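Local coordinates for protein methionine gamma-lyase (PDB 1E5E) that belongs to the Cys/Met metabolism family of pyridoxal-phosphate-dependent enzymes and assembles from four protein chains, at residues 113-118 and 355-360. Residues are numbered along the deposited sequence; the frame is centred on the assembly and turned at random.
Sequences CTHALF and AVVPKE
His115 carries its CG anti to the backbone N (chi1 -166°), and Val357 swings CG1 into the same anti position (chi1 -177°); these two torsions turn the imidazole and the CG1 methyl to face each other between helix 112-124 and the loop leading into helix 359-364. The heavy-atom geometry supports a CH-pi contact: Val357 CG1 stands 4.2 Å from the centroid of the His115 ring, 19° off the ring normal. It lies over the face but displaced toward the rim, 4.1 Å from both ND1 and CE1 of His115, and the two side chains cross at about a right angle. His115 also stacks on the ring of Phe131, which ties the imidazole to strand 128-132.

One residue before Val357, exposed Val356 forms a looser margin of the contact. Its CG2 lies 4.5 Å from Ala116 CB, while its CG1 approaches the backbone N of Cys113 at 4.4 Å. The backbones stay apart, Ala116 CA and Val357 CA being 6.8 Å from each other. Ala116 also packs on Asp239 of the second subunit, and the side chain of Cys113 comes within about 4 Å (nearest atoms) of the bound N-(hydroxy{3-hydroxy-2-methyl-5-[(phosphonooxy)methyl]pyridin-4-yl}methyl)norvaline.

With 181 Å² buried in total, one valine methyl over an imidazole face and another beside the Ala116 methyl imply cohesion by dispersion and apolar burial, without a directional polar bond.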
loop_
_atom_site.group_PDB
_atom_site.type_symbol
_atom_site.label_atom_id
_atom_site.label_comp_id
_atom_site.label_asym_id
_atom_site.label_seq_id
_atom_site.Cartn_x
_atom_site.Cartn_y
_atom_site.Cartn_z
ATOM N N CYS A 113 4.781 8.826 -27.706
ATOM C CA CYS A 113 5.533 9.708 -26.824
ATOM C C CYS A 113 7.019 9.585 -27.026
ATOM O O CYS A 113 7.704 10.605 -26.905
ATOM C CB CYS A 113 5.099 9.544 -25.331
ATOM S SG CYS A 113 3.324 9.253 -25.074
ATOM N N THR A 114 7.579 8.430 -27.345
ATOM C CA THR A 114 9.008 8.375 -27.610
ATOM C C THR A 114 9.387 9.200 -28.849
ATOM O O THR A 114 10.400 9.904 -28.943
ATOM C CB THR A 114 9.457 6.927 -27.873
ATOM O OG1 THR A 114 8.896 6.028 -26.928
ATOM C CG2 THR A 114 10.977 6.876 -27.837
ATOM N N HIS A 115 8.530 9.066 -29.883
ATOM C CA HIS A 115 8.744 9.792 -31.140
ATOM C C HIS A 115 8.740 11.301 -30.859
ATOM O O HIS A 115 9.653 11.979 -31.316
ATOM C CB HIS A 115 7.622 9.451 -32.139
ATOM C CG HIS A 115 7.918 9.867 -33.554
ATOM N ND1 HIS A 115 7.812 11.201 -33.993
ATOM C CD2 HIS A 115 8.289 9.060 -34.596
ATOM C CE1 HIS A 115 8.140 11.170 -35.281
ATOM N NE2 HIS A 115 8.416 9.936 -35.659
ATOM N N ALA A 116 7.804 11.734 -30.007
ATOM C CA ALA A 116 7.787 13.163 -29.637
ATOM C C ALA A 116 9.005 13.583 -28.841
ATOM O O ALA A 116 9.645 14.628 -29.050
ATOM C CB ALA A 116 6.516 13.493 -28.853
ATOM N N LEU A 117 9.423 12.762 -27.882
ATOM C CA LEU A 117 10.619 13.021 -27.078
ATOM C C LEU A 117 11.815 13.293 -28.029
ATOM O O LEU A 117 12.571 14.264 -27.938
ATOM C CB LEU A 117 10.958 11.802 -26.190
ATOM C CG LEU A 117 12.330 11.767 -25.527
ATOM C CD1 LEU A 117 12.522 12.907 -24.513
ATOM C CD2 LEU A 117 12.615 10.428 -24.830
ATOM N N PHE A 118 11.972 12.357 -28.962
ATOM C CA PHE A 118 13.045 12.383 -29.951
ATOM C C PHE A 118 12.908 13.572 -30.907
ATOM O O PHE A 118 13.858 14.337 -31.138
ATOM C CB PHE A 118 13.120 11.030 -30.658
ATOM C CG PHE A 118 13.622 9.772 -29.997
ATOM C CD1 PHE A 118 13.954 9.777 -28.646
ATOM C CD2 PHE A 118 13.730 8.554 -30.665
ATOM C CE1 PHE A 118 14.415 8.631 -28.042
ATOM C CE2 PHE A 118 14.177 7.366 -30.067
ATOM C CZ PHE A 118 14.512 7.437 -28.718
ATOM N N ALA A 355 -1.829 10.109 -31.660
ATOM C CA ALA A 355 -2.403 11.374 -32.093
ATOM C C ALA A 355 -1.383 12.505 -31.959
ATOM O O ALA A 355 -1.477 13.474 -32.726
ATOM C CB ALA A 355 -3.633 11.768 -31.299
ATOM N N VAL A 356 -0.405 12.353 -31.066
ATOM C CA VAL A 356 0.613 13.381 -30.877
ATOM C C VAL A 356 1.583 13.439 -32.045
ATOM O O VAL A 356 2.261 14.459 -32.240
ATOM C CB VAL A 356 1.318 13.171 -29.504
ATOM C CG1 VAL A 356 2.187 11.923 -29.455
ATOM C CG2 VAL A 356 2.153 14.386 -29.107
ATOM N N VAL A 357 1.664 12.394 -32.869
ATOM C CA VAL A 357 2.580 12.388 -34.011
ATOM C C VAL A 357 1.893 12.992 -35.229
ATOM O O VAL A 357 0.772 12.598 -35.538
ATOM C CB VAL A 357 3.014 10.954 -34.333
ATOM C CG1 VAL A 357 4.021 10.992 -35.477
ATOM C CG2 VAL A 357 3.606 10.267 -33.107
ATOM N N PRO A 358 2.504 13.971 -35.888
ATOM C CA PRO A 358 1.948 14.558 -37.102
ATOM C C PRO A 358 1.501 13.405 -37.997
ATOM O O PRO A 358 2.109 12.323 -38.167
ATOM C CB PRO A 358 3.097 15.391 -37.660
ATOM C CG PRO A 358 3.892 15.730 -36.428
ATOM C CD PRO A 358 3.916 14.375 -35.688
ATOM N N LYS A 359 0.322 13.592 -38.575
ATOM C CA LYS A 359 -0.356 12.671 -39.467
ATOM C C LYS A 359 0.543 12.104 -40.553
ATOM O O LYS A 359 0.611 10.880 -40.733
ATOM C CB LYS A 359 -1.581 13.401 -40.074
ATOM C CG LYS A 359 -2.507 12.397 -40.785
ATOM C CD LYS A 359 -3.804 13.065 -41.236
ATOM C CE LYS A 359 -4.836 11.986 -41.576
ATOM N NZ LYS A 359 -6.150 12.602 -41.934
ATOM N N GLU A 360 1.316 12.949 -41.237
ATOM C CA GLU A 360 2.220 12.478 -42.283
ATOM C C GLU A 360 3.296 11.538 -41.739
ATOM O O GLU A 360 3.734 10.639 -42.460
ATOM C CB GLU A 360 2.900 13.625 -43.056
#